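Local coordinates for protein 6-O-methylguanine DNA methyltransferase (Enterococcus faecalis, PDB 2B6C) that is of unknown function but, as a member of the AlkD-like DNA alkylation repair family, probably takes part in the repair of alkylated DNA, at residues B[9-13]-B[14-18]; B[72-75]-B[76-80]; B[196-200]-B[201-205]. All blocks are in the same frame, centred on the assembly; numbering follows the deposited sequence. Where two conformers were deposited one is given.

Interaction 1. Residues B[9-13]-B[14-18]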
ATOM      1  N   PHE B   9      25.863  -0.424   5.181  1.00 31.52           N
ATOM      2  CA  PHE B   9      26.372  -0.221   3.850  1.00 30.44           C
ATOM      3  C   PHE B   9      27.894  -0.392   3.827  1.00 30.77           C
ATOM      4  O   PHE B   9      28.594  -0.071   4.790  1.00 30.00           O
ATOM      5  CB  PHE B   9      25.974   1.137   3.301  1.00 28.89           C
ATOM      6  CG  PHE B   9      24.485   1.323   3.153  1.00 26.69           C
ATOM      7  CD1 PHE B   9      23.847   2.375   3.800  1.00 24.85           C
ATOM      8  CD2 PHE B   9      23.726   0.450   2.376  1.00 25.00           C
ATOM      9  CE1 PHE B   9      22.466   2.557   3.666  1.00 25.23           C
ATOM     10  CE2 PHE B   9      22.345   0.626   2.235  1.00 23.67           C
ATOM     11  CZ  PHE B   9      21.724   1.674   2.881  1.00 25.20           C
ATOM     12  N   GLN B  10      28.375  -0.932   2.714  1.00 31.09           N
ATOM     13  CA  GLN B  10      29.796  -1.036   2.448  1.00 31.35           C
ATOM     14  C   GLN B  10      30.291   0.292   1.878  1.00 30.81           C
ATOM     15  O   GLN B  10      29.682   0.854   0.968  1.00 30.90           O
ATOM     16  CB  GLN B  10      30.051  -2.180   1.464  1.00 31.64           C
ATOM     17  CG  GLN B  10      31.357  -2.895   1.715  1.00 35.41           C
ATOM     18  CD  GLN B  10      31.463  -3.441   3.147  1.00 38.62           C
ATOM     19  OE1 GLN B  10      32.514  -3.320   3.786  1.00 39.98           O
ATOM     20  NE2 GLN B  10      30.372  -4.030   3.655  1.00 37.28           N
ATOM     21  N   LYS B  11      31.396   0.789   2.420  1.00 29.93           N
ATOM     22  CA  LYS B  11      31.943   2.073   2.012  1.00 30.48           C
ATOM     23  C   LYS B  11      32.567   2.020   0.608  1.00 29.30           C
ATOM     24  O   LYS B  11      33.438   1.194   0.314  1.00 29.05           O
ATOM     25  CB  LYS B  11      32.910   2.603   3.093  1.00 31.26           C
ATOM     26  CG  LYS B  11      33.790   3.790   2.687  1.00 34.26           C
ATOM     27  CD  LYS B  11      33.741   4.917   3.732  1.00 36.95           C
ATOM     28  CE  LYS B  11      32.665   5.963   3.362  1.00 36.76           C
ATOM     29  NZ  LYS B  11      32.457   7.037   4.397  1.00 35.67           N
ATOM     30  N   ASN B  12      32.061   2.876  -0.270  1.00 28.29           N
ATOM     31  CA  ASN B  12      32.623   3.037  -1.604  1.00 27.64           C
ATOM     32  C   ASN B  12      33.215   4.445  -1.722  1.00 26.00           C
ATOM     33  O   ASN B  12      32.508   5.393  -2.065  1.00 26.05           O
ATOM     34  CB  ASN B  12      31.588   2.745  -2.701  1.00 27.63           C
ATOM     35  CG  ASN B  12      32.156   2.934  -4.118  1.00 32.00           C
ATOM     36  OD1 ASN B  12      33.185   3.615  -4.329  1.00 33.13           O
ATOM     37  ND2 ASN B  12      31.490   2.321  -5.098  1.00 34.35           N
ATOM     38  N   PRO B  13      34.526   4.574  -1.435  1.00 25.13           N
ATOM     39  CA  PRO B  13      35.199   5.860  -1.237  1.00 23.82           C
ATOM     40  C   PRO B  13      35.135   6.800  -2.429  1.00 22.94           C
ATOM     41  O   PRO B  13      35.024   8.021  -2.240  1.00 22.23           O
ATOM     42  CB  PRO B  13      36.662   5.469  -0.955  1.00 24.04           C
ATOM     43  CG  PRO B  13      36.626   4.049  -0.615  1.00 24.53           C
ATOM     44  CD  PRO B  13      35.453   3.439  -1.290  1.00 24.15           C
ATOM     45  N   GLU B  14      35.203   6.251  -3.642  1.00 21.40           N
ATOM     46  CA  GLU B  14      35.204   7.094  -4.834  1.00 21.27           C
ATOM     47  C   GLU B  14      33.809   7.660  -5.127  1.00 19.78           C
ATOM     48  O   GLU B  14      33.655   8.839  -5.456  1.00 18.56           O
ATOM     49  CB  GLU B  14      35.775   6.338  -6.040  1.00 21.83           C
ATOM     50  CG  GLU B  14      37.304   6.075  -5.935  1.00 27.80           C
ATOM     51  CD  GLU B  14      38.064   6.280  -7.276  1.00 35.36           C
ATOM     52  OE1 GLU B  14      37.511   6.959  -8.184  1.00 38.56           O
ATOM     53  OE2 GLU B  14      39.214   5.775  -7.419  1.00 35.87           O
ATOM     54  N   THR B  15      32.795   6.806  -5.006  1.00 18.24           N
ATOM     55  CA  THR B  15      31.417   7.238  -5.211  1.00 17.02           C
ATOM     56  C   THR B  15      30.982   8.169  -4.070  1.00 17.16           C
ATOM     57  O   THR B  15      30.256   9.133  -4.292  1.00 18.27           O
ATOM     58  CB  THR B  15      30.474   6.011  -5.357  1.00 16.71           C
ATOM     59  OG1 THR B  15      30.954   5.174  -6.431  1.00 18.27           O
ATOM     60  CG2 THR B  15      29.054   6.458  -5.655  1.00 14.68           C
ATOM     61  N   ALA B  16      31.442   7.883  -2.855  1.00 16.69           N
ATOM     62  CA  ALA B  16      31.123   8.710  -1.693  1.00 17.17           C
ATOM     63  C   ALA B  16      31.647  10.137  -1.874  1.00 16.99           C
ATOM     64  O   ALA B  16      30.944  11.078  -1.586  1.00 18.10           O
ATOM     65  CB  ALA B  16      31.677   8.087  -0.388  1.00 15.79           C
ATOM     66  N   ALA B  17      32.881  10.281  -2.349  1.00 17.59           N
ATOM     67  CA  ALA B  17      33.477  11.587  -2.623  1.00 17.45           C
ATOM     68  C   ALA B  17      32.622  12.407  -3.569  1.00 17.49           C
ATOM     69  O   ALA B  17      32.468  13.602  -3.367  1.00 17.78           O
ATOM     70  CB  ALA B  17      34.877  11.423  -3.200  1.00 16.99           C
ATOM     71  N   LYS B  18      32.106  11.763  -4.620  1.00 17.84           N
ATOM     72  CA  LYS B  18      31.242  12.434  -5.608  1.00 17.78           C
ATOM     73  C   LYS B  18      29.897  12.831  -5.058  1.00 16.90           C
ATOM     74  O   LYS B  18      29.443  13.928  -5.332  1.00 16.33           O
ATOM     75  CB  LYS B  18      31.020  11.575  -6.857  1.00 18.15           C
ATOM     76  CG  LYS B  18      32.292  11.357  -7.671  1.00 21.73           C
ATOM     77  CD  LYS B  18      32.105  10.258  -8.698  1.00 26.23           C
ATOM     78  CE  LYS B  18      33.304  10.275  -9.665  1.00 31.41           C
ATOM     79  NZ  LYS B  18      33.409   8.978 -10.402  1.00 34.68           N
TER
HETATM   80  O   HOH W   1      36.195   3.511  -4.227  1.00 46.33           O
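Asn12 and Pro13 lead the chain from an extended approach into helix 13-22, and the first helical bonds follow at once: Ala16 N donates to Asn12 O at 2.8 Å, and Ala17 N to Pro13 O at 3.1 Å. The side chain of Asn12 turns back over the same helix start. With CG anti to the backbone N (chi1 179°), its amide lies beside the carbonyl carbon, where OD1 takes the N-H of Thr15 in an almost straight bond of 3.3 Å (174° at the hydrogen); the donor sits well above the amide plane. Asn12 is thus the N-cap of the helix. Asparagine suits this place because its short side chain can supply an acceptor for an N-H that has no preceding helical turn to bond to. A water extends the cap, donating to Asn12 OD1 and accepting from Glu14 N, each at 3.0 Å. Pro13, which has no N-H to offer, suits the first turn, where none is called on. Asn12 ND2 lies 3.2 Å from Thr15 OG1, at an angle too poor for a bond. Lys11 passes the small methyl of Ala16, and its NZ hydrogen-bonds Phe29 O.

Interaction 2. Residues B[72-75]-B[76-80]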
ATOM      1  N   GLN B  72      19.994   8.382   6.622  1.00 14.38           N
ATOM      2  CA  GLN B  72      18.825   9.302   6.740  1.00 14.71           C
ATOM      3  C   GLN B  72      17.824   8.978   5.652  1.00 14.59           C
ATOM      4  O   GLN B  72      16.612   9.037   5.891  1.00 14.77           O
ATOM      5  CB  GLN B  72      19.186  10.797   6.684  1.00 14.64           C
ATOM      6  CG  GLN B  72      19.835  11.356   7.924  1.00 13.01           C
ATOM      7  CD  GLN B  72      21.322  11.142   7.955  1.00 11.64           C
ATOM      8  OE1 GLN B  72      21.815  10.228   8.634  1.00 14.23           O
ATOM      9  NE2 GLN B  72      22.057  11.988   7.255  1.00  8.99           N
ATOM     10  N   TYR B  73      18.325   8.587   4.474  1.00 14.35           N
ATOM     11  CA  TYR B  73      17.445   8.231   3.354  1.00 14.31           C
ATOM     12  C   TYR B  73      16.699   6.950   3.681  1.00 14.76           C
ATOM     13  O   TYR B  73      15.518   6.827   3.343  1.00 15.40           O
ATOM     14  CB  TYR B  73      18.206   8.020   2.040  1.00 13.90           C
ATOM     15  CG  TYR B  73      19.025   9.195   1.530  1.00 13.66           C
ATOM     16  CD1 TYR B  73      18.703  10.519   1.875  1.00 10.25           C
ATOM     17  CD2 TYR B  73      20.106   8.974   0.633  1.00 14.32           C
ATOM     18  CE1 TYR B  73      19.446  11.580   1.395  1.00 10.52           C
ATOM     19  CE2 TYR B  73      20.868  10.034   0.146  1.00 13.30           C
ATOM     20  CZ  TYR B  73      20.522  11.342   0.515  1.00 12.69           C
ATOM     21  OH  TYR B  73      21.247  12.397   0.011  1.00 12.44           O
ATOM     22  N   VAL B  74      17.408   5.998   4.322  1.00 14.06           N
ATOM     23  CA  VAL B  74      16.801   4.796   4.869  1.00 13.25           C
ATOM     24  C   VAL B  74      15.727   5.116   5.899  1.00 12.93           C
ATOM     25  O   VAL B  74      14.608   4.617   5.785  1.00 13.58           O
ATOM     26  CB  VAL B  74      17.832   3.759   5.434  1.00 12.58           C
ATOM     27  CG1 VAL B  74      17.088   2.608   6.159  1.00 11.85           C
ATOM     28  CG2 VAL B  74      18.702   3.238   4.316  1.00 12.51           C
ATOM     29  N   ALA B  75      16.038   5.967   6.876  1.00 12.46           N
ATOM     30  CA  ALA B  75      15.035   6.423   7.840  1.00 12.52           C
ATOM     31  C   ALA B  75      13.737   6.968   7.200  1.00 13.04           C
ATOM     32  O   ALA B  75      12.625   6.607   7.611  1.00 12.19           O
ATOM     33  CB  ALA B  75      15.621   7.462   8.809  1.00 11.25           C
ATOM     34  N   ILE B  76      13.883   7.846   6.219  1.00 13.24           N
ATOM     35  CA  ILE B  76      12.709   8.482   5.584  1.00 14.74           C
ATOM     36  C   ILE B  76      11.929   7.452   4.750  1.00 14.50           C
ATOM     37  O   ILE B  76      10.689   7.494   4.702  1.00 15.50           O
ATOM     38  CB  ILE B  76      13.092   9.739   4.748  1.00 14.39           C
ATOM     39  CG1 ILE B  76      13.835  10.728   5.660  1.00 15.14           C
ATOM     40  CG2 ILE B  76      11.808  10.387   4.169  1.00 14.73           C
ATOM     41  CD1 ILE B  76      14.533  11.954   4.985  1.00 14.82           C
ATOM     42  N   ASP B  77      12.646   6.502   4.133  1.00 14.64           N
ATOM     43  CA  ASP B  77      11.989   5.385   3.421  1.00 13.96           C
ATOM     44  C   ASP B  77      11.174   4.524   4.395  1.00 14.31           C
ATOM     45  O   ASP B  77      10.108   4.060   4.053  1.00 12.82           O
ATOM     46  CB  ASP B  77      13.001   4.491   2.663  1.00 14.15           C
ATOM     47  CG  ASP B  77      13.398   5.057   1.311  1.00 14.75           C
ATOM     48  OD1 ASP B  77      12.740   6.012   0.802  1.00 16.09           O
ATOM     49  OD2 ASP B  77      14.393   4.544   0.749  1.00 18.60           O
ATOM     50  N   LEU B  78      11.682   4.317   5.606  1.00 14.00           N
ATOM     51  CA  LEU B  78      10.917   3.576   6.615  1.00 14.78           C
ATOM     52  C   LEU B  78       9.582   4.255   6.944  1.00 15.79           C
ATOM     53  O   LEU B  78       8.537   3.591   7.080  1.00 15.61           O
ATOM     54  CB  LEU B  78      11.719   3.367   7.910  1.00 14.32           C
ATOM     55  CG  LEU B  78      12.839   2.333   7.798  1.00 15.02           C
ATOM     56  CD1 LEU B  78      13.786   2.453   8.993  1.00 11.77           C
ATOM     57  CD2 LEU B  78      12.257   0.921   7.753  1.00 13.42           C
ATOM     58  N   ALA B  79       9.635   5.573   7.055  1.00 15.97           N
ATOM     59  CA  ALA B  79       8.472   6.379   7.314  1.00 16.59           C
ATOM     60  C   ALA B  79       7.552   6.376   6.100  1.00 16.27           C
ATOM     61  O   ALA B  79       6.348   6.142   6.216  1.00 15.94           O
ATOM     62  CB  ALA B  79       8.900   7.821   7.702  1.00 15.84           C
ATOM     63  N   LEU B  80       8.117   6.617   4.926  1.00 17.64           N
ATOM     64  CA  LEU B  80       7.338   6.609   3.690  1.00 18.12           C
ATOM     65  C   LEU B  80       6.604   5.278   3.435  1.00 18.29           C
ATOM     66  O   LEU B  80       5.443   5.262   3.048  1.00 17.30           O
ATOM     67  CB  LEU B  80       8.255   6.885   2.510  1.00 19.16           C
ATOM     68  CG  LEU B  80       8.324   8.311   2.022  1.00 24.09           C
ATOM     69  CD1 LEU B  80       9.651   8.443   1.269  1.00 27.25           C
ATOM     70  CD2 LEU B  80       7.098   8.518   1.093  1.00 28.27           C
TER
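The middle of helix 69-81, packed between helices 34-48, 53-65 and 104-120 of this all-helical protein, carries the contact between residues 72-75 and 76-80. Its backbone is regular alpha helix: Ile76 N donates to Gln72 O, Asp77 N to Tyr73 O, Leu78 N to Val74 O at 2.9 Å, and Ala79 N to Ala75 O at 3.2 Å. The side chains of the later turn lean back over these carbonyls. Ile76 places CG1 beside its own backbone N (chi1 -56°), which brings that methylene to 3.3 Å from Gln72 O, while its other branch, CG2, lies beside the carbonyl carbon. Asp77 folds in the same sense, with CG 3.4 Å from Tyr73 O; its carboxylate is engaged elsewhere, OD2 forming a salt bridge with Arg37 of helix 34-48. On the flank facing helices 34-48 and 53-65, Val74 and Leu78, one turn apart, meet loosely through their methyls, CG1 to CD1 at 4.4 Å. Branched aliphatic residues suit this buried flank, where Leu44 receives Val74 while Leu45 and Ile60 receive Leu78. The small Ala75 leaves Tyr64 room to touch it. Ile76 and Ala79 instead meet helix 104-120 at Trp110 and Phe113, and the hydroxyl of Tyr73 hydrogen-bonds Asp105 OD2 at the start of that helix. Such a helix, offering apolar residues to neighbours on more than one flank, is consistent with the alpha-helical repeat fold of AlkD-like proteins.

Interaction 3. Residues B[196-200]-B[201-205]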
ATOM      1  N   GLU B 196      -3.124  34.043 -13.034  1.00 15.77           N
ATOM      2  CA  GLU B 196      -3.694  35.130 -12.216  1.00 15.69           C
ATOM      3  C   GLU B 196      -2.802  35.487 -11.038  1.00 15.59           C
ATOM      4  O   GLU B 196      -2.433  36.653 -10.890  1.00 14.30           O
ATOM      5  CB  GLU B 196      -5.106  34.807 -11.758  1.00 15.42           C
ATOM      6  CG  GLU B 196      -6.077  34.804 -12.883  1.00 18.72           C
ATOM      7  CD  GLU B 196      -7.457  34.331 -12.485  1.00 22.53           C
ATOM      8  OE1 GLU B 196      -7.614  33.481 -11.577  1.00 26.30           O
ATOM      9  OE2 GLU B 196      -8.400  34.821 -13.108  1.00 26.48           O
ATOM     10  N   LEU B 197      -2.411  34.484 -10.241  1.00 16.03           N
ATOM     11  CA  LEU B 197      -1.532  34.707  -9.113  0.50 16.98           C
ATOM     12  C   LEU B 197      -0.232  35.414  -9.523  1.00 17.35           C
ATOM     13  O   LEU B 197       0.168  36.395  -8.903  1.00 17.18           O
ATOM     14  CB  LEU B 197      -1.242  33.378  -8.413  0.50 17.31           C
ATOM     15  CG  LEU B 197      -0.582  33.414  -7.035  0.50 18.24           C
ATOM     16  CD1 LEU B 197       0.928  33.630  -7.164  0.50 19.05           C
ATOM     17  CD2 LEU B 197      -1.240  34.447  -6.132  0.50 17.47           C
HETATM   18  N   MSE B 198       0.405  34.923 -10.582  1.00 18.73           N
HETATM   19  CA  MSE B 198       1.703  35.460 -11.032  1.00 22.15           C
HETATM   20  C   MSE B 198       1.633  36.873 -11.589  1.00 20.51           C
HETATM   21  O   MSE B 198       2.657  37.555 -11.668  1.00 21.39           O
HETATM   22  CB  MSE B 198       2.362  34.520 -12.032  1.00 21.48           C
HETATM   23  CG  MSE B 198       2.684  33.159 -11.400  1.00 25.06           C
HETATM   24 SE   MSE B 198       3.694  31.998 -12.615  0.86 32.10          SE
HETATM   25  CE  MSE B 198       5.440  32.778 -12.366  1.00 28.75           C
ATOM     26  N   LYS B 199       0.429  37.305 -11.955  1.00 19.19           N
ATOM     27  CA  LYS B 199       0.208  38.655 -12.421  1.00 19.40           C
ATOM     28  C   LYS B 199      -0.218  39.550 -11.257  1.00 19.17           C
ATOM     29  O   LYS B 199       0.015  40.748 -11.300  1.00 18.53           O
ATOM     30  CB  LYS B 199      -0.801  38.697 -13.569  1.00 19.14           C
ATOM     31  CG  LYS B 199      -0.397  37.868 -14.787  1.00 20.91           C
ATOM     32  CD  LYS B 199       0.039  38.717 -15.965  1.00 23.79           C
ATOM     33  CE  LYS B 199       1.532  38.707 -16.198  1.00 24.34           C
ATOM     34  NZ  LYS B 199       2.052  37.405 -16.752  1.00 24.81           N
ATOM     35  N   GLU B 200      -0.784  38.946 -10.210  1.00 19.28           N
ATOM     36  CA  GLU B 200      -1.183  39.640  -8.985  1.00 20.43           C
ATOM     37  C   GLU B 200       0.033  39.972  -8.126  1.00 19.65           C
ATOM     38  O   GLU B 200       0.154  41.083  -7.599  1.00 20.31           O
ATOM     39  CB  GLU B 200      -2.134  38.771  -8.154  1.00 20.14           C
ATOM     40  CG  GLU B 200      -2.796  39.484  -6.992  1.00 22.45           C
ATOM     41  CD  GLU B 200      -3.776  38.599  -6.240  1.00 24.28           C
ATOM     42  OE1 GLU B 200      -4.336  37.656  -6.867  1.00 28.76           O
ATOM     43  OE2 GLU B 200      -3.987  38.835  -5.016  1.00 29.21           O
ATOM     44  N   LEU B 201       0.917  38.998  -7.977  1.00 17.90           N
ATOM     45  CA  LEU B 201       2.082  39.131  -7.125  1.00 17.38           C
ATOM     46  C   LEU B 201       3.312  39.462  -7.953  1.00 17.40           C
ATOM     47  O   LEU B 201       3.441  39.005  -9.108  1.00 18.25           O
ATOM     48  CB  LEU B 201       2.324  37.823  -6.345  1.00 16.50           C
ATOM     49  CG  LEU B 201       1.165  37.256  -5.496  1.00 16.38           C
ATOM     50  CD1 LEU B 201       1.622  36.005  -4.675  1.00 13.60           C
ATOM     51  CD2 LEU B 201       0.556  38.342  -4.580  1.00 15.64           C
ATOM     52  N   VAL B 202       4.220  40.240  -7.376  1.00 16.56           N
ATOM     53  CA  VAL B 202       5.542  40.423  -7.991  1.00 16.00           C
ATOM     54  C   VAL B 202       6.528  39.399  -7.416  1.00 15.66           C
ATOM     55  O   VAL B 202       7.065  39.560  -6.319  1.00 13.99           O
ATOM     56  CB  VAL B 202       6.052  41.880  -7.878  1.00 16.32           C
ATOM     57  CG1 VAL B 202       7.492  42.019  -8.424  1.00 18.70           C
ATOM     58  CG2 VAL B 202       5.101  42.821  -8.644  1.00 16.75           C
ATOM     59  N   LEU B 203       6.731  38.328  -8.178  1.00 15.75           N
ATOM     60  CA  LEU B 203       7.556  37.204  -7.766  1.00 16.28           C
ATOM     61  C   LEU B 203       9.004  37.424  -8.173  1.00 16.37           C
ATOM     62  O   LEU B 203       9.266  38.193  -9.071  1.00 17.40           O
ATOM     63  CB  LEU B 203       7.031  35.902  -8.380  1.00 14.85           C
ATOM     64  CG  LEU B 203       5.637  35.456  -7.963  1.00 18.04           C
ATOM     65  CD1 LEU B 203       5.236  34.201  -8.775  1.00 17.47           C
ATOM     66  CD2 LEU B 203       5.515  35.239  -6.426  1.00 14.71           C
ATOM     67  N   SER B 204       9.937  36.744  -7.517  1.00 15.84           N
ATOM     68  CA  SER B 204      11.351  36.841  -7.863  1.00 16.30           C
ATOM     69  C   SER B 204      11.557  36.379  -9.312  1.00 17.12           C
ATOM     70  O   SER B 204      10.750  35.570  -9.809  1.00 17.41           O
ATOM     71  CB  SER B 204      12.166  35.945  -6.913  1.00 16.41           C
ATOM     72  OG  SER B 204      11.947  34.573  -7.205  1.00 13.26           O
ATOM     73  N   PRO B 205      12.592  36.909 -10.021  1.00 17.57           N
ATOM     74  CA  PRO B 205      12.892  36.378 -11.365  1.00 17.11           C
ATOM     75  C   PRO B 205      12.992  34.829 -11.392  1.00 16.47           C
ATOM     76  O   PRO B 205      12.471  34.203 -12.327  1.00 16.00           O
ATOM     77  CB  PRO B 205      14.258  37.013 -11.702  1.00 16.35           C
ATOM     78  CG  PRO B 205      14.244  38.297 -10.977  1.00 18.71           C
ATOM     79  CD  PRO B 205      13.503  38.020  -9.662  1.00 17.79           C
TER
HETATM   80  O   HOH W   2       5.391  37.787 -10.883  1.00 13.29           O
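Leu197 and Leu201, four residues apart, set their isobutyl ends obliquely across one another where helix 191-200 stops. In one of the two conformers of Leu197, the CD1 methyl of Leu201 faces its fork, 3.5 Å from Leu197 CD1 and 3.6 Å from Leu197 CD2; because the second conformer exists, this detail is provisional. The two leucines use different first torsions to get there. In that conformer Leu197 has CG anti to its backbone N (chi1 -167°), which swings its fork along the helix toward the C-terminal end, whereas Leu201 keeps CG beside its backbone N (chi1 -55°) and leans back over the last turn, with CG 3.7 Å from Leu197 O. That carbonyl receives Leu201 N in a bond of 2.9 Å, so backbone and side chains of this pair are joined on the same turn. Leu201 is the first residue to leave helical geometry, and the chain then runs extended through Leu203 toward helix 205-211: a loop joining two consecutive helices, consistent with the helical-repeat architecture of AlkD-like proteins. Leucine suits position 201, since its side chain can cover the helix end and also reach Ile164 and Ile165 of helix 157-166. In a second apolar pair the side chains of Met198 and Leu203 cross each other at about a right angle. Met198, present as selenomethionine, brings both CG and CE to the CD1 methyl of Leu203, at 3.8 and 3.9 Å, and Leu183 of helix 173-186 touches both residues. Close by, a water accepts from Leu203 N at 3.1 Å and lies within donating range of Met198 O, linking the last turn to the extended loop. The extended side chain of Glu200 carries its carboxylate to a salt bridge with Lys161, while Ser204 caps Ala207 N at the start of the next helix.

The three contacts follow one another along the chain without interleaving, and all lie within the DNA alkylation repair region. Interactions 1 and 2 are near neighbours, their centres about 20 Å apart, and they touch: Phe9 CZ of the N-terminal loop packs 3.7 Å from Val74 CG2 on helix 69-81, tying the lead-in to helix 13-22 onto a buried helix. Interaction 3 stands apart, across the chain's centre from both, its centre about 43 Å from that of interaction 1 and about 36 Å from that of interaction 2. The contacts belong to different helices, and interaction 3 shapes the helical array at a place separate from the other two.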